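Local structure of putative uncharacterized protein (Pyrococcus abyssi virus 1, 4HR1) at residues L43-V47 and D87-I92; F3-V9 and I78-L82. The protein is of unknown function but folds as a bromodomain-like helical bundle, in a virus that infects the archaeon Pyrococcus abyssi. One frame throughout, in Å; residues are numbered along the deposited sequence.

Contact 1. Residues L43-V47 and D87-I92; sequences LKERV and DIKEQI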
loop_
_atom_site.group_PDB
_atom_site.type_symbol
_atom_site.label_atom_id
_atom_site.label_comp_id
_atom_site.label_asym_id
_atom_site.label_seq_id
_atom_site.Cartn_x
_atom_site.Cartn_y
_atom_site.Cartn_z
ATOM N N LEU A 43 13.544 -1.413 6.840
ATOM C CA LEU A 43 12.333 -0.625 7.095
ATOM C C LEU A 43 11.106 -1.173 6.399
ATOM O O LEU A 43 10.060 -1.292 7.044
ATOM C CB LEU A 43 12.535 0.860 6.799
ATOM C CG LEU A 43 13.325 1.614 7.875
ATOM C CD1 LEU A 43 14.105 2.762 7.279
ATOM C CD2 LEU A 43 12.420 2.088 8.999
ATOM N N LYS A 44 11.237 -1.558 5.108
ATOM C CA LYS A 44 10.138 -2.165 4.338
ATOM C C LYS A 44 9.611 -3.434 5.051
ATOM O O LYS A 44 8.392 -3.580 5.221
ATOM C CB LYS A 44 10.579 -2.471 2.895
ATOM C CG LYS A 44 9.474 -3.041 2.006
ATOM C CD LYS A 44 10.046 -3.614 0.708
ATOM C CE LYS A 44 9.163 -4.677 0.089
ATOM N NZ LYS A 44 9.224 -5.970 0.829
ATOM N N GLU A 45 10.540 -4.301 5.532
ATOM C CA GLU A 45 10.172 -5.508 6.269
ATOM C C GLU A 45 9.417 -5.201 7.546
ATOM O O GLU A 45 8.405 -5.850 7.802
ATOM C CB GLU A 45 11.384 -6.430 6.523
ATOM C CG GLU A 45 11.576 -7.483 5.442
ATOM C CD GLU A 45 10.303 -8.214 5.057
ATOM O OE1 GLU A 45 9.818 -7.987 3.924
ATOM O OE2 GLU A 45 9.725 -8.903 5.930
ATOM N N ARG A 46 9.857 -4.160 8.310
ATOM C CA ARG A 46 9.164 -3.692 9.528
ATOM C C ARG A 46 7.728 -3.263 9.194
ATOM O O ARG A 46 6.808 -3.551 9.971
ATOM C CB ARG A 46 9.925 -2.531 10.190
ATOM C CG ARG A 46 10.892 -2.948 11.297
ATOM C CD ARG A 46 10.367 -2.606 12.688
ATOM N NE ARG A 46 10.400 -1.166 12.978
ATOM C CZ ARG A 46 9.811 -0.598 14.030
ATOM N NH1 ARG A 46 9.884 0.713 14.210
ATOM N NH2 ARG A 46 9.145 -1.339 14.907
ATOM N N VAL A 47 7.522 -2.640 8.004
ATOM C CA VAL A 47 6.183 -2.214 7.565
ATOM C C VAL A 47 5.295 -3.432 7.273
ATOM O O VAL A 47 4.146 -3.479 7.755
ATOM C CB VAL A 47 6.195 -1.192 6.389
ATOM C CG1 VAL A 47 4.783 -0.745 6.014
ATOM C CG2 VAL A 47 7.064 0.012 6.718
ATOM N N ASP A 87 6.513 5.209 14.651
ATOM C CA ASP A 87 7.967 5.099 14.834
ATOM C C ASP A 87 8.629 4.806 13.494
ATOM O O ASP A 87 9.713 5.334 13.226
ATOM C CB ASP A 87 8.331 3.994 15.843
ATOM C CG ASP A 87 7.811 4.210 17.260
ATOM O OD1 ASP A 87 8.095 5.276 17.840
ATOM O OD2 ASP A 87 7.195 3.275 17.816
ATOM N N ILE A 88 7.960 3.996 12.628
ATOM C CA ILE A 88 8.479 3.664 11.295
ATOM C C ILE A 88 8.581 4.948 10.457
ATOM O O ILE A 88 9.645 5.218 9.884
ATOM C CB ILE A 88 7.708 2.497 10.603
ATOM C CG1 ILE A 88 7.866 1.166 11.423
ATOM C CG2 ILE A 88 8.218 2.289 9.173
ATOM C CD1 ILE A 88 6.725 0.135 11.245
ATOM N N LYS A 89 7.521 5.790 10.510
ATOM C CA LYS A 89 7.483 7.076 9.822
ATOM C C LYS A 89 8.696 7.928 10.220
ATOM O O LYS A 89 9.403 8.419 9.342
ATOM C CB LYS A 89 6.142 7.788 10.071
ATOM C CG LYS A 89 5.930 9.033 9.219
ATOM C CD LYS A 89 4.471 9.461 9.193
ATOM C CE LYS A 89 4.255 10.571 8.183
ATOM N NZ LYS A 89 2.810 10.860 7.954
ATOM N N GLU A 90 8.980 8.006 11.537
ATOM C CA GLU A 90 10.100 8.745 12.117
ATOM C C GLU A 90 11.414 8.254 11.531
ATOM O O GLU A 90 12.215 9.062 11.064
ATOM C CB GLU A 90 10.079 8.582 13.654
ATOM C CG GLU A 90 10.799 9.661 14.446
ATOM C CD GLU A 90 12.244 9.408 14.834
ATOM O OE1 GLU A 90 12.774 10.196 15.649
ATOM O OE2 GLU A 90 12.852 8.434 14.332
ATOM N N GLN A 91 11.616 6.923 11.505
ATOM C CA GLN A 91 12.833 6.310 10.967
ATOM C C GLN A 91 12.961 6.498 9.448
ATOM O O GLN A 91 14.084 6.556 8.934
ATOM C CB GLN A 91 12.929 4.832 11.353
ATOM C CG GLN A 91 13.030 4.540 12.848
ATOM C CD GLN A 91 13.260 3.066 13.088
ATOM O OE1 GLN A 91 14.387 2.620 13.351
ATOM N NE2 GLN A 91 12.210 2.263 12.962
ATOM N N ILE A 92 11.822 6.616 8.735
ATOM C CA ILE A 92 11.788 6.879 7.289
ATOM C C ILE A 92 12.345 8.299 7.006
ATOM O O ILE A 92 13.257 8.440 6.173
ATOM C CB ILE A 92 10.350 6.664 6.701
ATOM C CG1 ILE A 92 9.923 5.156 6.629
ATOM C CG2 ILE A 92 10.129 7.395 5.367
ATOM C CD1 ILE A 92 10.896 4.186 5.961
#
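Leu43, Arg46 and Val47 meet Ile88, Gln91 and Ile92 in an antiparallel helix-helix packing close to the middle of the chain, where helix 34-63 lies against helix 72-98 in the helical bundle. The segment axes approach to 10.7 Å at 164° between their directions, and the contact buries 357 Å² in all. Its apolar part is made largely by methyl groups. Leu43 forks over the partner helix: CD2 rests on the CB of Gln91 at 3.7 Å, while CD1 lies 3.8 Å from CD1 of Ile92, the two side chains running antiparallel alongside each other. Ile88, opposite, turns its two branches to different neighbours. With CG2 anti to the backbone N and CG1 anti to the carbonyl carbon (chi1 -63°), CG2 meets Val47 CG2 at 3.5 Å, while CG1 and CD1 lie under the same face of the Arg46 guanidinium, CG1 3.5 Å from NH1 and CD1 4.2 Å from the plane, beneath its centre, so the flat cation is laid on an aliphatic face. The arginine chain is bent at both chi2 and chi3, which turns its end toward Ile88 and Asp87. Helix 5-30 closes the inner side, with Ile20 on Val47, Leu16 on Ile88 and Ala19 on Ile92. The carboxylate of Asp87 stays apart, its OD2 5.2 Å from Arg46 NH1. Cohesion here is therefore mainly apolar, without a clear hydrogen bond between the segments; Arg46 roofs the outer margin with its planar group, and the nearby Asp87 probably contributes a modest electrostatic attraction at most.

Contact 2. Residues F3-V9 and I78-L82; sequences FNGAQTV and IQKAL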
loop_
_atom_site.group_PDB
_atom_site.type_symbol
_atom_site.label_atom_id
_atom_site.label_comp_id
_atom_site.label_asym_id
_atom_site.label_seq_id
_atom_site.Cartn_x
_atom_site.Cartn_y
_atom_site.Cartn_z
ATOM N N PHE A 3 -12.912 6.934 16.134
ATOM C CA PHE A 3 -12.070 6.957 14.931
ATOM C C PHE A 3 -12.444 5.827 13.945
ATOM O O PHE A 3 -13.079 4.844 14.360
ATOM C CB PHE A 3 -10.565 6.920 15.323
ATOM C CG PHE A 3 -9.891 5.579 15.543
ATOM C CD1 PHE A 3 -10.547 4.546 16.210
ATOM C CD2 PHE A 3 -8.569 5.377 15.164
ATOM C CE1 PHE A 3 -9.927 3.305 16.393
ATOM C CE2 PHE A 3 -7.943 4.145 15.373
ATOM C CZ PHE A 3 -8.624 3.120 15.989
ATOM N N ASN A 4 -12.071 5.972 12.648
ATOM C CA ASN A 4 -12.314 4.924 11.656
ATOM C C ASN A 4 -11.050 4.064 11.595
ATOM O O ASN A 4 -10.102 4.396 10.871
ATOM C CB ASN A 4 -12.662 5.503 10.292
ATOM C CG ASN A 4 -13.150 4.447 9.330
ATOM O OD1 ASN A 4 -12.384 3.615 8.816
ATOM N ND2 ASN A 4 -14.455 4.437 9.094
ATOM N N GLY A 5 -11.053 2.990 12.382
ATOM C CA GLY A 5 -9.935 2.063 12.540
ATOM C C GLY A 5 -9.243 1.605 11.272
ATOM O O GLY A 5 -8.021 1.778 11.140
ATOM N N ALA A 6 -10.029 1.008 10.332
ATOM C CA ALA A 6 -9.527 0.462 9.058
ATOM C C ALA A 6 -8.908 1.532 8.168
ATOM O O ALA A 6 -7.734 1.407 7.808
ATOM C CB ALA A 6 -10.622 -0.309 8.319
ATOM N N GLN A 7 -9.644 2.632 7.904
ATOM C CA GLN A 7 -9.093 3.739 7.102
ATOM C C GLN A 7 -7.774 4.276 7.678
ATOM O O GLN A 7 -6.796 4.420 6.936
ATOM C CB GLN A 7 -10.109 4.862 6.948
ATOM C CG GLN A 7 -9.714 5.921 5.940
ATOM C CD GLN A 7 -10.256 7.241 6.373
ATOM O OE1 GLN A 7 -11.436 7.537 6.172
ATOM N NE2 GLN A 7 -9.422 8.019 7.058
ATOM N N THR A 8 -7.741 4.494 9.012
ATOM C CA THR A 8 -6.578 5.016 9.729
ATOM C C THR A 8 -5.333 4.180 9.482
ATOM O O THR A 8 -4.325 4.721 9.020
ATOM C CB THR A 8 -6.897 5.275 11.223
ATOM O OG1 THR A 8 -8.111 6.026 11.335
ATOM C CG2 THR A 8 -5.777 6.005 11.935
ATOM N N VAL A 9 -5.409 2.868 9.749
ATOM C CA VAL A 9 -4.266 1.959 9.547
ATOM C C VAL A 9 -3.843 1.860 8.071
ATOM O O VAL A 9 -2.651 1.909 7.778
ATOM C CB VAL A 9 -4.408 0.583 10.266
ATOM C CG1 VAL A 9 -4.785 0.771 11.737
ATOM C CG2 VAL A 9 -5.419 -0.319 9.572
ATOM N N ILE A 78 -4.860 -2.270 17.968
ATOM C CA ILE A 78 -4.849 -1.324 16.842
ATOM C C ILE A 78 -3.981 -0.085 17.232
ATOM O O ILE A 78 -3.118 0.338 16.448
ATOM C CB ILE A 78 -6.294 -0.895 16.439
ATOM C CG1 ILE A 78 -7.047 -2.006 15.691
ATOM C CG2 ILE A 78 -6.294 0.419 15.634
ATOM C CD1 ILE A 78 -6.451 -2.416 14.290
ATOM N N GLN A 79 -4.216 0.465 18.462
ATOM C CA GLN A 79 -3.491 1.602 19.006
ATOM C C GLN A 79 -2.014 1.330 19.149
ATOM O O GLN A 79 -1.214 2.216 18.872
ATOM C CB GLN A 79 -4.107 2.082 20.331
ATOM C CG GLN A 79 -5.434 2.837 20.170
ATOM C CD GLN A 79 -5.387 4.104 19.322
ATOM O OE1 GLN A 79 -6.312 4.393 18.554
ATOM N NE2 GLN A 79 -4.332 4.910 19.452
ATOM N N LYS A 80 -1.641 0.109 19.542
ATOM C CA LYS A 80 -0.232 -0.270 19.686
ATOM C C LYS A 80 0.421 -0.428 18.319
ATOM O O LYS A 80 1.610 -0.153 18.178
ATOM C CB LYS A 80 -0.087 -1.553 20.519
ATOM C CG LYS A 80 -0.160 -1.311 22.026
ATOM C CD LYS A 80 -0.785 -2.475 22.806
ATOM C CE LYS A 80 0.130 -3.666 23.012
ATOM N NZ LYS A 80 0.023 -4.665 21.905
ATOM N N ALA A 81 -0.360 -0.859 17.307
ATOM C CA ALA A 81 0.123 -0.990 15.936
ATOM C C ALA A 81 0.328 0.417 15.346
ATOM O O ALA A 81 1.399 0.687 14.784
ATOM C CB ALA A 81 -0.866 -1.788 15.097
ATOM N N LEU A 82 -0.662 1.337 15.570
ATOM C CA LEU A 82 -0.605 2.745 15.158
ATOM C C LEU A 82 0.661 3.433 15.638
ATOM O O LEU A 82 1.250 4.235 14.910
ATOM C CB LEU A 82 -1.837 3.515 15.626
ATOM C CG LEU A 82 -3.097 3.311 14.783
ATOM C CD1 LEU A 82 -4.285 3.972 15.436
ATOM C CD2 LEU A 82 -2.918 3.849 13.356
#
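Val9 packs against Ile78 and Leu82 where the first and third long helices of an up-down-up bundle run side by side: helix 5-30 and helix 72-98 are nearly parallel here, 16° between their directions, with segment axes 11.1 Å apart. The more buried part is Val9 on Ile78 and Leu82. Val9 CG1 sits 3.9 Å from Leu82 CD2 and 4.2 Å from CG2 of Ile78, each side chain meeting the valine at about a right angle. Thr8 adds its own methyl, CG2 lying 3.9 Å from Leu82 CD2, so one leucine branch is shared by two successive residues. Trp56 of helix 34-63 also touches Ile78. Outward, the contact depends on Phe3, an exposed residue preceding the N-cap, whose contacts are close all the same. Its chi1 of 87° sets CG between the backbone N and the carbonyl carbon, and the ring turns back over Gly5, whose CA lies above one face, offset toward the rim. The opposite helix meets the ring mainly by its edge: Ile78 CG2 lies in the ring plane, 3.6 Å from CZ, and Leu82 CD1 comes near that plane at 3.7 Å from CE2. Gln79, bent at chi2, brings OE1 to 3.6 Å from CE2 of Phe3 on this solvent side. Bonds within the segment cap the helix start, and Asn68 OD1 takes Gly5 N. Asn4 is the N-cap, OD1 accepting from Gln7 N in the carbonyl plane, while its backbone O receives both Thr8 N and, from above the carbonyl plane, Thr8 OG1 at 2.6 Å.

Overall arrangement
Both contacts use helix 72-98, which meets helix 34-63 antiparallel in contact 1 and helix 5-30 nearly parallel in contact 2, as expected when three long helices alternate in direction. Their centres are 16 Å apart; the nearest atoms stay about 5 Å from each other without touching. Contact 1 lies nearer the core, about 6 Å from the chain centre against 12 Å for contact 2, and buries more surface, 357 Å² against 250 Å². Each has an apolar centre and a more exposed margin, but the margin differs: a guanidinium laid on isoleucine in 43-47 with 87-92, the ring of exposed Phe3, edge-on to Ile78, beside a capped helix start in 3-9 with 78-82.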